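Local atomic coordinates of CDP-4-keto-6-deoxy-D-glucose-3-dehydrase (PDB entry 3BB8), a protein that probably acts as a pyridoxal phosphate-dependent dehydrase on CDP-4-keto-6-deoxy-D-glucose in the making of lipopolysaccharide sugars. Residues 43-48 with 296-301; 85-90 with 120-125; 105-110 with 185-190; 139-144 with 401-406; 360-365 with 430-435. The protein carries 1 engineered substitution. All blocks are in the same frame, centred on the assembly; numbering follows the deposited sequence.

Contact 1 of 5, residues 43-48 with 296-301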
# COMPACT_ATOMS: atom_id res chain seq x y z
N THR A 43 -1.43 21.03 16.79
CA THR A 43 -2.63 20.70 17.54
C THR A 43 -3.73 20.05 16.70
O THR A 43 -4.21 18.97 17.04
CB THR A 43 -3.21 21.97 18.20
OG1 THR A 43 -2.20 22.55 19.04
CG2 THR A 43 -4.43 21.63 19.03
N LYS A 44 -4.11 20.70 15.60
CA LYS A 44 -5.16 20.17 14.75
C LYS A 44 -4.88 18.73 14.28
O LYS A 44 -5.75 17.86 14.39
CB LYS A 44 -5.34 21.08 13.54
CG LYS A 44 -6.65 20.86 12.79
CD LYS A 44 -7.85 21.26 13.64
CE LYS A 44 -9.15 21.21 12.84
NZ LYS A 44 -10.28 21.85 13.57
N GLU A 45 -3.67 18.48 13.78
CA GLU A 45 -3.33 17.15 13.30
C GLU A 45 -3.49 16.11 14.40
O GLU A 45 -4.17 15.10 14.20
CB GLU A 45 -1.88 17.08 12.79
CG GLU A 45 -1.62 17.82 11.47
CD GLU A 45 -1.63 19.33 11.63
OE1 GLU A 45 -1.25 19.80 12.72
OE2 GLU A 45 -1.99 20.04 10.68
N LEU A 46 -2.88 16.34 15.55
CA LEU A 46 -2.98 15.38 16.64
C LEU A 46 -4.41 15.20 17.13
O LEU A 46 -4.80 14.11 17.52
CB LEU A 46 -2.09 15.78 17.82
CG LEU A 46 -0.59 15.52 17.66
CD1 LEU A 46 0.01 16.58 16.76
CD2 LEU A 46 0.09 15.52 19.02
N GLN A 47 -5.18 16.28 17.11
CA GLN A 47 -6.56 16.21 17.57
C GLN A 47 -7.39 15.28 16.69
O GLN A 47 -7.99 14.32 17.18
CB GLN A 47 -7.18 17.60 17.62
CG GLN A 47 -6.59 18.48 18.72
CD GLN A 47 -7.34 19.79 18.89
OE1 GLN A 47 -7.54 20.54 17.93
NE2 GLN A 47 -7.77 20.07 20.12
N LEU A 48 -7.40 15.56 15.39
CA LEU A 48 -8.16 14.73 14.46
C LEU A 48 -7.73 13.27 14.52
O LEU A 48 -8.58 12.38 14.57
CB LEU A 48 -8.03 15.26 13.03
CG LEU A 48 -8.54 16.69 12.81
CD1 LEU A 48 -8.83 16.91 11.33
CD2 LEU A 48 -9.82 16.91 13.61
N ALA A 296 -6.13 9.52 7.08
CA ALA A 296 -7.02 10.50 6.46
C ALA A 296 -7.17 11.75 7.35
O ALA A 296 -7.17 12.87 6.85
CB ALA A 296 -8.39 9.89 6.20
N ALA A 297 -7.29 11.53 8.65
CA ALA A 297 -7.45 12.63 9.61
C ALA A 297 -6.27 13.59 9.56
O ALA A 297 -6.44 14.80 9.38
CB ALA A 297 -7.60 12.06 11.03
N CYS A 298 -5.07 13.04 9.74
CA CYS A 298 -3.85 13.83 9.72
C CYS A 298 -3.83 14.66 8.45
O CYS A 298 -3.59 15.86 8.49
CB CYS A 298 -2.62 12.92 9.77
SG CYS A 298 -1.04 13.76 10.08
N GLY A 299 -4.12 14.03 7.33
CA GLY A 299 -4.14 14.74 6.07
C GLY A 299 -5.16 15.86 6.02
O GLY A 299 -4.90 16.92 5.47
N LEU A 300 -6.34 15.63 6.61
CA LEU A 300 -7.39 16.65 6.61
C LEU A 300 -6.92 17.91 7.33
O LEU A 300 -7.07 19.01 6.81
CB LEU A 300 -8.67 16.11 7.25
CG LEU A 300 -9.88 17.05 7.18
CD1 LEU A 300 -10.21 17.40 5.73
CD2 LEU A 300 -11.06 16.38 7.84
N ALA A 301 -6.37 17.74 8.53
CA ALA A 301 -5.85 18.87 9.30
C ALA A 301 -4.83 19.63 8.45
O ALA A 301 -4.92 20.86 8.29
CB ALA A 301 -5.19 18.38 10.60
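The carboxylate of Glu45 meets Ala301 with one side of its plane: Ala301 CB lies above it, displaced from the centre, 3.6 Å from Glu45 OE2. At the rim, OE1 takes a hydrogen bond from Gly42 N and a salt bridge from Arg305, which fix the group where the helices meet. The chain bends at chi2 (73°), bringing CD round towards Ala301. Ala301 CB makes the closest approach to segment 43-48, pressing on its backbone 3.5 Å from Glu45 CA, and also meets Lys44 CG at 3.6 Å, before the lysine runs on away from the interface. One turn earlier, Ala297 CB lies 3.8 Å from Leu48 CB. Leu48 CD1 reaches over the same turn to Ala301 N at 3.8 Å and to Leu300 CB at 4.2 Å. Two alanines one turn apart, Ala297 and Ala301, let the segment axes come within 7.9 Å, running nearly antiparallel at 153°. Helix 43-55 thus lies against the early part of the long helix 293-323; helix 6-15 covers Leu46 and Gln47, helix 62-75 packs on Leu300, and Leu58 of the second subunit touches Cys298.

Contact 2 of 5, residues 85-90 with 120-125. With PLP (pyridoxal-5'-phosphate), chain C.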
# COMPACT_ATOMS: atom_id res chain seq x y z
N SER A 85 0.54 5.51 -0.68
CA SER A 85 1.71 6.35 -0.83
C SER A 85 1.71 6.99 -2.20
O SER A 85 0.89 6.65 -3.05
CB SER A 85 2.98 5.49 -0.70
OG SER A 85 3.04 4.51 -1.73
N GLY A 86 2.66 7.89 -2.43
CA GLY A 86 2.77 8.51 -3.73
C GLY A 86 3.15 7.44 -4.74
O GLY A 86 2.67 7.46 -5.89
N SER A 87 4.01 6.50 -4.34
CA SER A 87 4.42 5.42 -5.24
C SER A 87 3.20 4.57 -5.61
O SER A 87 3.03 4.17 -6.76
CB SER A 87 5.48 4.53 -4.57
OG SER A 87 6.63 5.27 -4.18
N SER A 88 2.34 4.29 -4.64
CA SER A 88 1.15 3.49 -4.93
C SER A 88 0.23 4.28 -5.87
O SER A 88 -0.42 3.70 -6.74
CB SER A 88 0.40 3.13 -3.65
OG SER A 88 1.16 2.22 -2.88
N ALA A 89 0.18 5.60 -5.69
CA ALA A 89 -0.66 6.42 -6.55
C ALA A 89 -0.17 6.27 -7.99
O ALA A 89 -0.96 6.02 -8.90
CB ALA A 89 -0.61 7.89 -6.11
N ASN A 90 1.15 6.42 -8.19
CA ASN A 90 1.72 6.28 -9.53
C ASN A 90 1.39 4.89 -10.08
O ASN A 90 1.04 4.76 -11.26
CB ASN A 90 3.25 6.46 -9.50
CG ASN A 90 3.66 7.93 -9.41
OD1 ASN A 90 4.81 8.25 -9.11
ND2 ASN A 90 2.73 8.82 -9.69
N PHE A 120 12.50 10.18 -9.86
CA PHE A 120 12.30 9.26 -8.75
C PHE A 120 11.91 7.89 -9.31
O PHE A 120 11.12 7.81 -10.25
CB PHE A 120 11.21 9.78 -7.82
CG PHE A 120 11.16 9.07 -6.51
CD1 PHE A 120 12.15 9.28 -5.56
CD2 PHE A 120 10.18 8.11 -6.26
CE1 PHE A 120 12.17 8.55 -4.37
CE2 PHE A 120 10.20 7.37 -5.08
CZ PHE A 120 11.20 7.59 -4.14
N PRO A 121 12.47 6.81 -8.74
CA PRO A 121 12.18 5.44 -9.19
C PRO A 121 10.72 5.04 -9.43
O PRO A 121 10.40 4.55 -10.51
CB PRO A 121 12.87 4.57 -8.12
CG PRO A 121 13.11 5.50 -6.98
CD PRO A 121 13.44 6.79 -7.64
N THR A 122 9.85 5.27 -8.46
CA THR A 122 8.45 4.87 -8.62
C THR A 122 7.62 5.68 -9.64
O THR A 122 6.44 5.40 -9.87
CB THR A 122 7.74 4.83 -7.26
OG1 THR A 122 7.76 6.12 -6.64
CG2 THR A 122 8.46 3.84 -6.35
N THR A 123 8.25 6.67 -10.26
CA THR A 123 7.57 7.45 -11.31
C THR A 123 7.60 6.57 -12.55
O THR A 123 6.67 6.56 -13.36
CB THR A 123 8.32 8.76 -11.63
OG1 THR A 123 8.20 9.66 -10.53
CG2 THR A 123 7.77 9.43 -12.90
N VAL A 124 8.68 5.80 -12.67
CA VAL A 124 8.92 4.94 -13.82
C VAL A 124 8.62 3.45 -13.61
O VAL A 124 8.20 2.77 -14.55
CB VAL A 124 10.40 5.10 -14.30
CG1 VAL A 124 10.70 4.15 -15.46
CG2 VAL A 124 10.64 6.55 -14.73
N ASN A 125 8.83 2.95 -12.39
CA ASN A 125 8.60 1.53 -12.13
C ASN A 125 7.25 0.97 -12.57
O ASN A 125 7.19 -0.12 -13.14
CB ASN A 125 8.86 1.23 -10.65
CG ASN A 125 10.31 1.47 -10.25
OD1 ASN A 125 11.17 1.77 -11.10
ND2 ASN A 125 10.61 1.33 -8.96
N1 PLP C . 7.54 10.56 -7.24
C2 PLP C . 8.30 11.61 -6.74
C2A PLP C . 8.87 12.60 -7.74
C3 PLP C . 8.50 11.73 -5.33
O3 PLP C . 9.23 12.74 -4.81
C4 PLP C . 7.92 10.75 -4.42
C4A PLP C . 8.15 10.95 -2.88
C5 PLP C . 7.16 9.68 -5.00
C6 PLP C . 6.99 9.63 -6.44
C5A PLP C . 6.48 8.57 -4.27
O4P PLP C . 5.96 8.92 -3.07
P PLP C . 6.05 8.04 -1.72
O1P PLP C . 4.96 8.58 -0.82
O2P PLP C . 7.54 8.34 -1.11
O3P PLP C . 5.88 6.56 -2.05
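Ser87 and Thr122 form the tight part of the contact. Thr122 OG1 donates to Ser87 OG at 2.8 Å, and Ser87 OG in turn donates a hydrogen bond to phosphate oxygen O3P at 2.6 Å. The chi1 of Thr122 (61°) puts OG1 between the backbone N and the carbonyl carbon, facing Ser87, while its CG2 lies 3.2 Å from the same serine oxygen. O3P is gripped a second time by Ser87 N, and O1P accepts from Gly86 N at 2.9 Å. Gly86 leaves room for the phosphate ester, since a beta carbon there would run into O4P. Ser85 is the N-cap, its OG accepting from Ser88 N. A phosphate held at the N-terminus of helix 86-96, where the helix dipole would favour its charge, is characteristic of the aspartate aminotransferase fold. Phe120 lies over the pyridine ring, with C4 of the cofactor 3.9 Å above the phenyl plane towards the rim; Pro121 CD covers the opposite face and Thr122 OG1 sits at the edge in plane. Trp247 of the second subunit also meets this ring. Farther along the helices the packing is looser, though still buried: Asn90 CB approaches Thr122 O at 3.4 Å, and Thr123 OG1 turns to Asp191, itself hydrogen-bonded to the cofactor.

Contact 3 of 5, residues 105-110 with 185-190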
# COMPACT_ATOMS: atom_id res chain seq x y z
N ARG A 105 -7.25 1.88 -26.77
CA ARG A 105 -6.22 2.69 -26.15
C ARG A 105 -5.82 2.31 -24.72
O ARG A 105 -5.48 3.17 -23.91
CB ARG A 105 -6.60 4.18 -26.23
CG ARG A 105 -7.88 4.59 -25.53
CD ARG A 105 -8.09 6.09 -25.76
NE ARG A 105 -6.81 6.81 -25.68
CZ ARG A 105 -6.63 7.98 -25.08
NH1 ARG A 105 -7.64 8.61 -24.50
NH2 ARG A 105 -5.42 8.52 -25.05
N ALA A 106 -5.84 1.01 -24.45
CA ALA A 106 -5.46 0.49 -23.14
C ALA A 106 -4.01 0.01 -23.22
O ALA A 106 -3.67 -0.76 -24.12
CB ALA A 106 -6.36 -0.67 -22.77
N LEU A 107 -3.17 0.45 -22.30
CA LEU A 107 -1.76 0.04 -22.29
C LEU A 107 -1.61 -1.47 -22.29
O LEU A 107 -2.22 -2.17 -21.49
CB LEU A 107 -1.04 0.63 -21.08
CG LEU A 107 -0.51 2.05 -21.20
CD1 LEU A 107 -1.58 2.96 -21.77
CD2 LEU A 107 -0.05 2.54 -19.84
N LYS A 108 -0.78 -1.98 -23.20
CA LYS A 108 -0.54 -3.41 -23.29
C LYS A 108 0.95 -3.67 -23.10
O LYS A 108 1.77 -2.81 -23.42
CB LYS A 108 -0.97 -3.96 -24.66
CG LYS A 108 -2.46 -4.24 -24.79
CD LYS A 108 -3.16 -3.28 -25.74
CE LYS A 108 -2.70 -3.45 -27.19
NZ LYS A 108 -3.47 -2.59 -28.14
N PRO A 109 1.31 -4.84 -22.56
CA PRO A 109 2.74 -5.08 -22.39
C PRO A 109 3.42 -4.86 -23.74
O PRO A 109 2.84 -5.18 -24.78
CB PRO A 109 2.79 -6.54 -21.94
CG PRO A 109 1.50 -6.70 -21.18
CD PRO A 109 0.51 -5.97 -22.07
N GLY A 110 4.63 -4.31 -23.73
CA GLY A 110 5.34 -4.07 -24.97
C GLY A 110 5.23 -2.63 -25.43
O GLY A 110 6.09 -2.13 -26.16
N ASN A 185 -2.26 11.48 -29.55
CA ASN A 185 -3.32 10.90 -28.74
C ASN A 185 -2.77 10.01 -27.63
O ASN A 185 -3.33 8.95 -27.32
CB ASN A 185 -4.27 10.09 -29.62
CG ASN A 185 -5.09 10.96 -30.54
OD1 ASN A 185 -5.92 11.75 -30.09
ND2 ASN A 185 -4.86 10.81 -31.84
N LEU A 186 -1.67 10.45 -27.04
CA LEU A 186 -1.02 9.72 -25.96
C LEU A 186 -1.64 10.07 -24.63
O LEU A 186 -2.09 11.20 -24.42
CB LEU A 186 0.47 10.08 -25.91
CG LEU A 186 1.31 9.89 -27.16
CD1 LEU A 186 2.69 10.49 -26.93
CD2 LEU A 186 1.41 8.41 -27.51
N TRP A 187 -1.68 9.09 -23.73
CA TRP A 187 -2.20 9.28 -22.38
C TRP A 187 -1.17 10.13 -21.64
O TRP A 187 0.03 9.98 -21.89
CB TRP A 187 -2.31 7.94 -21.64
CG TRP A 187 -3.46 7.08 -22.02
CD1 TRP A 187 -3.41 5.90 -22.71
CD2 TRP A 187 -4.83 7.31 -21.70
NE1 TRP A 187 -4.68 5.38 -22.83
CE2 TRP A 187 -5.57 6.23 -22.22
CE3 TRP A 187 -5.51 8.33 -21.02
CZ2 TRP A 187 -6.95 6.13 -22.08
CZ3 TRP A 187 -6.87 8.23 -20.87
CH2 TRP A 187 -7.58 7.14 -21.40
N LEU A 188 -1.61 11.00 -20.74
CA LEU A 188 -0.67 11.82 -19.99
C LEU A 188 -0.85 11.71 -18.47
O LEU A 188 -1.91 12.06 -17.93
CB LEU A 188 -0.77 13.30 -20.38
CG LEU A 188 0.13 14.19 -19.49
CD1 LEU A 188 1.58 13.95 -19.86
CD2 LEU A 188 -0.22 15.67 -19.65
N ILE A 189 0.18 11.23 -17.78
CA ILE A 189 0.12 11.14 -16.32
C ILE A 189 1.09 12.13 -15.68
O ILE A 189 2.29 12.09 -15.92
CB ILE A 189 0.44 9.72 -15.82
CG1 ILE A 189 -0.68 8.76 -16.24
CG2 ILE A 189 0.55 9.71 -14.29
CD1 ILE A 189 -0.37 7.32 -16.03
N GLU A 190 0.54 13.02 -14.85
CA GLU A 190 1.31 14.02 -14.14
C GLU A 190 1.66 13.60 -12.72
O GLU A 190 0.80 13.62 -11.84
CB GLU A 190 0.52 15.32 -14.03
CG GLU A 190 0.57 16.28 -15.19
CD GLU A 190 -0.28 17.51 -14.89
OE1 GLU A 190 -1.50 17.47 -15.15
OE2 GLU A 190 0.27 18.50 -14.38
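Arg105 lays its guanidinium flat on Trp187, the planes only 4° apart and the centres 3.6 Å apart. Its CZ stands over the six-membered ring in a cation-pi contact; NH1 reaches Trp187 CH2 at 3.4 Å, and NH2 lies over the ring system near CD2. The same arginine also takes the indole by its edge: Trp187 NE1 donates to Arg105 O at 2.6 Å, almost straight at 172° and in the ring plane, which fixes the rotation of the indole. Arg105 CG sits between its backbone N and carbonyl carbon (chi1 61°), and a further bend at chi3 turns the chain back over the ring. NH2 adds a weak bond to Asn185 O at 3.1 Å. Leu107 CD1 packs on Trp187 CD1 at 3.6 Å. In the next shell, Leu97 and Ala161 touch the indole, and Leu94 and Leu132 hold Leu107. The main chain of Trp187 is bonded to Lys160 and Ile162 of the neighbouring parallel strand. The arrangement ties the loop leading into strand 112-115 to the start of strand 187-191, in the central, largely parallel sheet of the aspartate aminotransferase fold.

Contact 4 of 5, residues 139-144 with 401-406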
# COMPACT_ATOMS: atom_id res chain seq x y z
N VAL A 139 16.84 15.89 -19.66
CA VAL A 139 16.19 16.99 -18.96
C VAL A 139 16.99 18.28 -19.18
O VAL A 139 18.01 18.28 -19.88
CB VAL A 139 16.10 16.74 -17.45
CG1 VAL A 139 15.25 15.51 -17.17
CG2 VAL A 139 17.50 16.56 -16.88
N ASP A 140 16.53 19.37 -18.58
CA ASP A 140 17.20 20.65 -18.71
C ASP A 140 17.62 21.20 -17.34
O ASP A 140 16.89 21.05 -16.36
CB ASP A 140 16.30 21.66 -19.42
CG ASP A 140 16.79 23.09 -19.28
OD1 ASP A 140 16.45 23.74 -18.26
OD2 ASP A 140 17.52 23.56 -20.18
N ILE A 141 18.78 21.83 -17.29
CA ILE A 141 19.14 22.69 -16.17
C ILE A 141 18.98 24.16 -16.53
O ILE A 141 19.23 24.56 -17.66
CB ILE A 141 20.59 22.44 -15.71
CG1 ILE A 141 20.82 20.95 -15.45
CG2 ILE A 141 20.90 23.25 -14.46
CD1 ILE A 141 22.28 20.54 -15.46
N PRO A 142 18.56 24.96 -15.55
CA PRO A 142 18.48 24.50 -14.16
C PRO A 142 17.04 24.41 -13.67
O PRO A 142 16.78 24.60 -12.48
CB PRO A 142 19.23 25.59 -13.39
CG PRO A 142 19.06 26.81 -14.22
CD PRO A 142 19.06 26.34 -15.65
N THR A 143 16.12 24.13 -14.59
CA THR A 143 14.75 23.79 -14.21
C THR A 143 14.66 22.34 -13.74
O THR A 143 13.79 22.00 -12.93
CB THR A 143 13.78 24.00 -15.39
OG1 THR A 143 13.96 22.96 -16.36
CG2 THR A 143 14.02 25.35 -16.05
N TYR A 144 15.55 21.50 -14.24
CA TYR A 144 15.59 20.10 -13.85
C TYR A 144 14.36 19.28 -14.27
O TYR A 144 14.02 18.29 -13.65
CB TYR A 144 15.83 19.98 -12.34
CG TYR A 144 17.07 20.72 -11.90
CD1 TYR A 144 16.99 22.01 -11.36
CD2 TYR A 144 18.34 20.17 -12.09
CE1 TYR A 144 18.13 22.72 -11.03
CE2 TYR A 144 19.48 20.88 -11.76
CZ TYR A 144 19.37 22.16 -11.23
OH TYR A 144 20.50 22.89 -10.92
N THR A 401 21.27 14.78 -17.60
CA THR A 401 20.89 13.82 -16.57
C THR A 401 22.13 13.36 -15.85
O THR A 401 22.17 13.30 -14.62
CB THR A 401 20.19 12.58 -17.18
OG1 THR A 401 19.02 12.99 -17.89
CG2 THR A 401 19.80 11.60 -16.08
N ASP A 402 23.16 13.02 -16.62
CA ASP A 402 24.43 12.57 -16.03
C ASP A 402 25.03 13.70 -15.21
O ASP A 402 25.59 13.48 -14.13
CB ASP A 402 25.42 12.16 -17.13
CG ASP A 402 25.20 10.74 -17.61
OD1 ASP A 402 25.01 9.86 -16.74
OD2 ASP A 402 25.23 10.51 -18.83
N ARG A 403 24.91 14.92 -15.71
CA ARG A 403 25.46 16.06 -14.99
C ARG A 403 24.75 16.19 -13.65
O ARG A 403 25.36 16.51 -12.63
CB ARG A 403 25.28 17.35 -15.81
CG ARG A 403 26.25 18.44 -15.39
CD ARG A 403 25.91 19.77 -16.02
NE ARG A 403 26.75 20.83 -15.47
CZ ARG A 403 26.39 22.11 -15.42
NH1 ARG A 403 25.21 22.49 -15.88
NH2 ARG A 403 27.23 23.01 -14.91
N ILE A 404 23.44 15.92 -13.65
CA ILE A 404 22.66 16.02 -12.42
C ILE A 404 23.09 14.93 -11.46
O ILE A 404 23.24 15.16 -10.26
CB ILE A 404 21.14 15.89 -12.70
CG1 ILE A 404 20.66 17.11 -13.50
CG2 ILE A 404 20.37 15.78 -11.40
CD1 ILE A 404 19.19 17.08 -13.85
N MET A 405 23.31 13.73 -12.00
CA MET A 405 23.72 12.60 -11.18
C MET A 405 25.04 12.90 -10.50
O MET A 405 25.25 12.53 -9.34
CB MET A 405 23.87 11.35 -12.05
CG MET A 405 24.39 10.13 -11.29
SD MET A 405 24.82 8.78 -12.40
CE MET A 405 26.15 9.55 -13.33
N ASN A 406 25.93 13.59 -11.21
CA ASN A 406 27.25 13.92 -10.67
C ASN A 406 27.41 15.25 -9.95
O ASN A 406 28.12 15.33 -8.95
CB ASN A 406 28.31 13.91 -11.78
CG ASN A 406 28.54 12.54 -12.34
OD1 ASN A 406 28.95 11.63 -11.62
ND2 ASN A 406 28.30 12.38 -13.64
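The guanidinium of Arg403, which touches Ile141 through NH1, is gripped by two acids, with NE in a salt bridge to Glu353 and NH2 in another to Glu332. The arginine chain is extended from CG to NE and crosses Ile141 at about a right angle; Ile141 CD1 lies 3.8 Å from its CD and 3.5 Å from NH1, so a methyl group packs beside a charge that the two acids probably offset. On the same helix, Thr401 OG1 is bonded to Asp138 and lies 4.0 Å from Val139 CG2. Segment 139-144 takes in the end of strand 133-140 in the large sheet and the turn after it, while helix 399-407 runs into strand 408-411 of the small three-stranded sheet; the contact therefore spans the seam between these two parts of the aspartate aminotransferase fold. Ile404 fills the middle. Its CD1, carried outward by an extended chi2 (179°), meets Val139 CG2 at 3.5 Å and comes in the plane of the Tyr144 ring, at its edge, 3.7 Å from CD2. Tyr144 OH is bonded to Thr350 on strand 347-351, the strand that also supports Ile141 and Arg403. Within the turn, Thr143 OG1 donates to Asp140 OD1 at 3.2 Å.

Contact 5 of 5, residues 360-365 with 430-435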
# COMPACT_ATOMS: atom_id res chain seq x y z
N ILE A 360 30.99 16.00 -3.30
CA ILE A 360 31.32 15.26 -2.09
C ILE A 360 31.89 16.21 -1.03
O ILE A 360 31.52 16.12 0.15
CB ILE A 360 32.41 14.16 -2.35
CG1 ILE A 360 31.87 13.09 -3.30
CG2 ILE A 360 32.83 13.52 -1.04
CD1 ILE A 360 30.74 12.26 -2.72
N ASP A 361 32.78 17.11 -1.45
CA ASP A 361 33.39 18.06 -0.52
C ASP A 361 32.33 18.99 0.04
O ASP A 361 32.22 19.17 1.26
CB ASP A 361 34.47 18.91 -1.22
CG ASP A 361 35.58 18.07 -1.81
OD1 ASP A 361 36.02 17.11 -1.14
OD2 ASP A 361 36.02 18.38 -2.95
N LEU A 362 31.54 19.58 -0.85
CA LEU A 362 30.48 20.50 -0.46
C LEU A 362 29.48 19.82 0.49
O LEU A 362 29.21 20.34 1.58
CB LEU A 362 29.78 21.04 -1.71
CG LEU A 362 28.78 22.20 -1.54
CD1 LEU A 362 29.41 23.31 -0.72
CD2 LEU A 362 28.36 22.73 -2.91
N VAL A 363 28.95 18.67 0.09
CA VAL A 363 27.99 17.96 0.95
C VAL A 363 28.62 17.68 2.31
O VAL A 363 28.04 17.98 3.36
CB VAL A 363 27.55 16.62 0.32
CG1 VAL A 363 26.75 15.81 1.33
CG2 VAL A 363 26.71 16.88 -0.92
N LYS A 364 29.82 17.11 2.30
CA LYS A 364 30.51 16.79 3.53
C LYS A 364 30.70 18.04 4.39
O LYS A 364 30.58 17.98 5.61
CB LYS A 364 31.87 16.16 3.22
CG LYS A 364 32.61 15.66 4.45
CD LYS A 364 33.91 14.98 4.04
CE LYS A 364 33.65 13.76 3.15
NZ LYS A 364 32.89 12.70 3.87
N PHE A 365 30.97 19.17 3.74
CA PHE A 365 31.17 20.43 4.46
C PHE A 365 29.86 20.89 5.09
O PHE A 365 29.81 21.20 6.28
CB PHE A 365 31.70 21.50 3.50
CG PHE A 365 31.87 22.85 4.14
CD1 PHE A 365 32.96 23.12 4.96
CD2 PHE A 365 30.93 23.86 3.93
CE1 PHE A 365 33.12 24.37 5.57
CE2 PHE A 365 31.07 25.11 4.54
CZ PHE A 365 32.17 25.37 5.35
N GLU A 430 28.95 30.90 1.57
CA GLU A 430 29.93 31.97 1.41
C GLU A 430 31.25 31.58 2.07
O GLU A 430 32.30 31.79 1.49
CB GLU A 430 29.38 33.27 1.99
CG GLU A 430 28.35 33.91 1.08
CD GLU A 430 27.57 35.03 1.75
OE1 GLU A 430 26.76 35.69 1.07
OE2 GLU A 430 27.77 35.25 2.97
N GLU A 431 31.18 31.00 3.26
CA GLU A 431 32.37 30.57 3.96
C GLU A 431 33.11 29.48 3.18
O GLU A 431 34.33 29.41 3.23
CB GLU A 431 32.02 30.01 5.33
CG GLU A 431 33.24 29.53 6.10
CD GLU A 431 32.89 28.81 7.39
OE1 GLU A 431 31.96 29.25 8.09
OE2 GLU A 431 33.57 27.80 7.70
N PHE A 432 32.36 28.64 2.48
CA PHE A 432 32.95 27.54 1.73
C PHE A 432 33.76 28.00 0.52
O PHE A 432 34.86 27.51 0.28
CB PHE A 432 31.84 26.58 1.25
CG PHE A 432 32.34 25.40 0.47
CD1 PHE A 432 32.84 24.28 1.12
CD2 PHE A 432 32.32 25.40 -0.92
CE1 PHE A 432 33.31 23.18 0.40
CE2 PHE A 432 32.79 24.32 -1.65
CZ PHE A 432 33.29 23.20 -0.98
N PHE A 433 33.20 28.93 -0.25
CA PHE A 433 33.86 29.43 -1.44
C PHE A 433 34.76 30.62 -1.14
O PHE A 433 35.22 31.31 -2.05
CB PHE A 433 32.81 29.79 -2.50
CG PHE A 433 32.06 28.60 -3.05
CD1 PHE A 433 32.73 27.58 -3.73
CD2 PHE A 433 30.68 28.48 -2.87
CE1 PHE A 433 32.04 26.47 -4.22
CE2 PHE A 433 29.98 27.37 -3.35
CZ PHE A 433 30.66 26.36 -4.03
N GLY A 434 35.00 30.87 0.15
CA GLY A 434 35.84 31.98 0.56
C GLY A 434 35.32 33.35 0.17
O GLY A 434 36.11 34.28 -0.03
N LEU A 435 34.01 33.49 0.05
CA LEU A 435 33.40 34.76 -0.32
C LEU A 435 33.25 35.72 0.86
O LEU A 435 32.90 36.88 0.68
CB LEU A 435 32.05 34.52 -0.98
CG LEU A 435 32.15 33.88 -2.37
CD1 LEU A 435 30.76 33.44 -2.84
CD2 LEU A 435 32.77 34.87 -3.35
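Phe432 reaches across to helix 359-368, and every side-chain atom meets Leu362 or Phe365. Phe432 CB lies 3.7 Å from Phe365 CE2. CG is anti to the backbone N (chi1 -179°) and comes near Leu362 CD1. Phe432 CD1 touches Phe365 CD2 at 3.4 Å and Phe432 CE1 meets Phe365 CB at 3.9 Å, while Phe432 CD2 and CE2 lie beneath Leu362 CD1. At the tip, Phe432 CZ lies 3.9 Å from Leu362 CA. Leu362 CD1 stands over the ring centre, 3.6 Å from the centroid and 11° off the normal, a CH-pi contact. The two phenyl rings, with centroids 5.1 Å apart, meet at 52°, Phe432 CD1 lying over one face of Phe365 towards its rim. Phe433 CD2 is at the edge of Phe432, in its plane; Phe433 stacks on Phe330 and, like Phe432, lines the site of a bound benzamidine. Glu431 OE2 approaches Phe365 CZ in the ring plane at 3.7 Å, while OE1 is in a salt bridge with Lys428. The cohesion between the helices is thus apolar and aromatic, and the carboxylate at the ring's edge probably adds a mild electrostatic attraction to its C-H groups.

In the fold
Contacts 2 and 3 lie nested, along the chain, in the loop closed by contact 1, and cross each other; contact 4 crosses both contact 1 and contact 5. Contact 2, nearest the chain's centre, holds the cofactor. Contact 3, with its centre about 16 Å away, and contact 4, about 20 Å away, both reach the large mixed sheet, and helix 121-129 of contact 2 leads into strand 133-140 of contact 4. Contact 5, about 21 Å from contact 4 between centres, joins helix 359-368 to the C-terminal helix 419-432; its centre is about 40 Å from that of contact 1. Contact 3 alone does not touch the second subunit, whose Trp247 is hydrogen-bonded to the cofactor, so the subunits share the site.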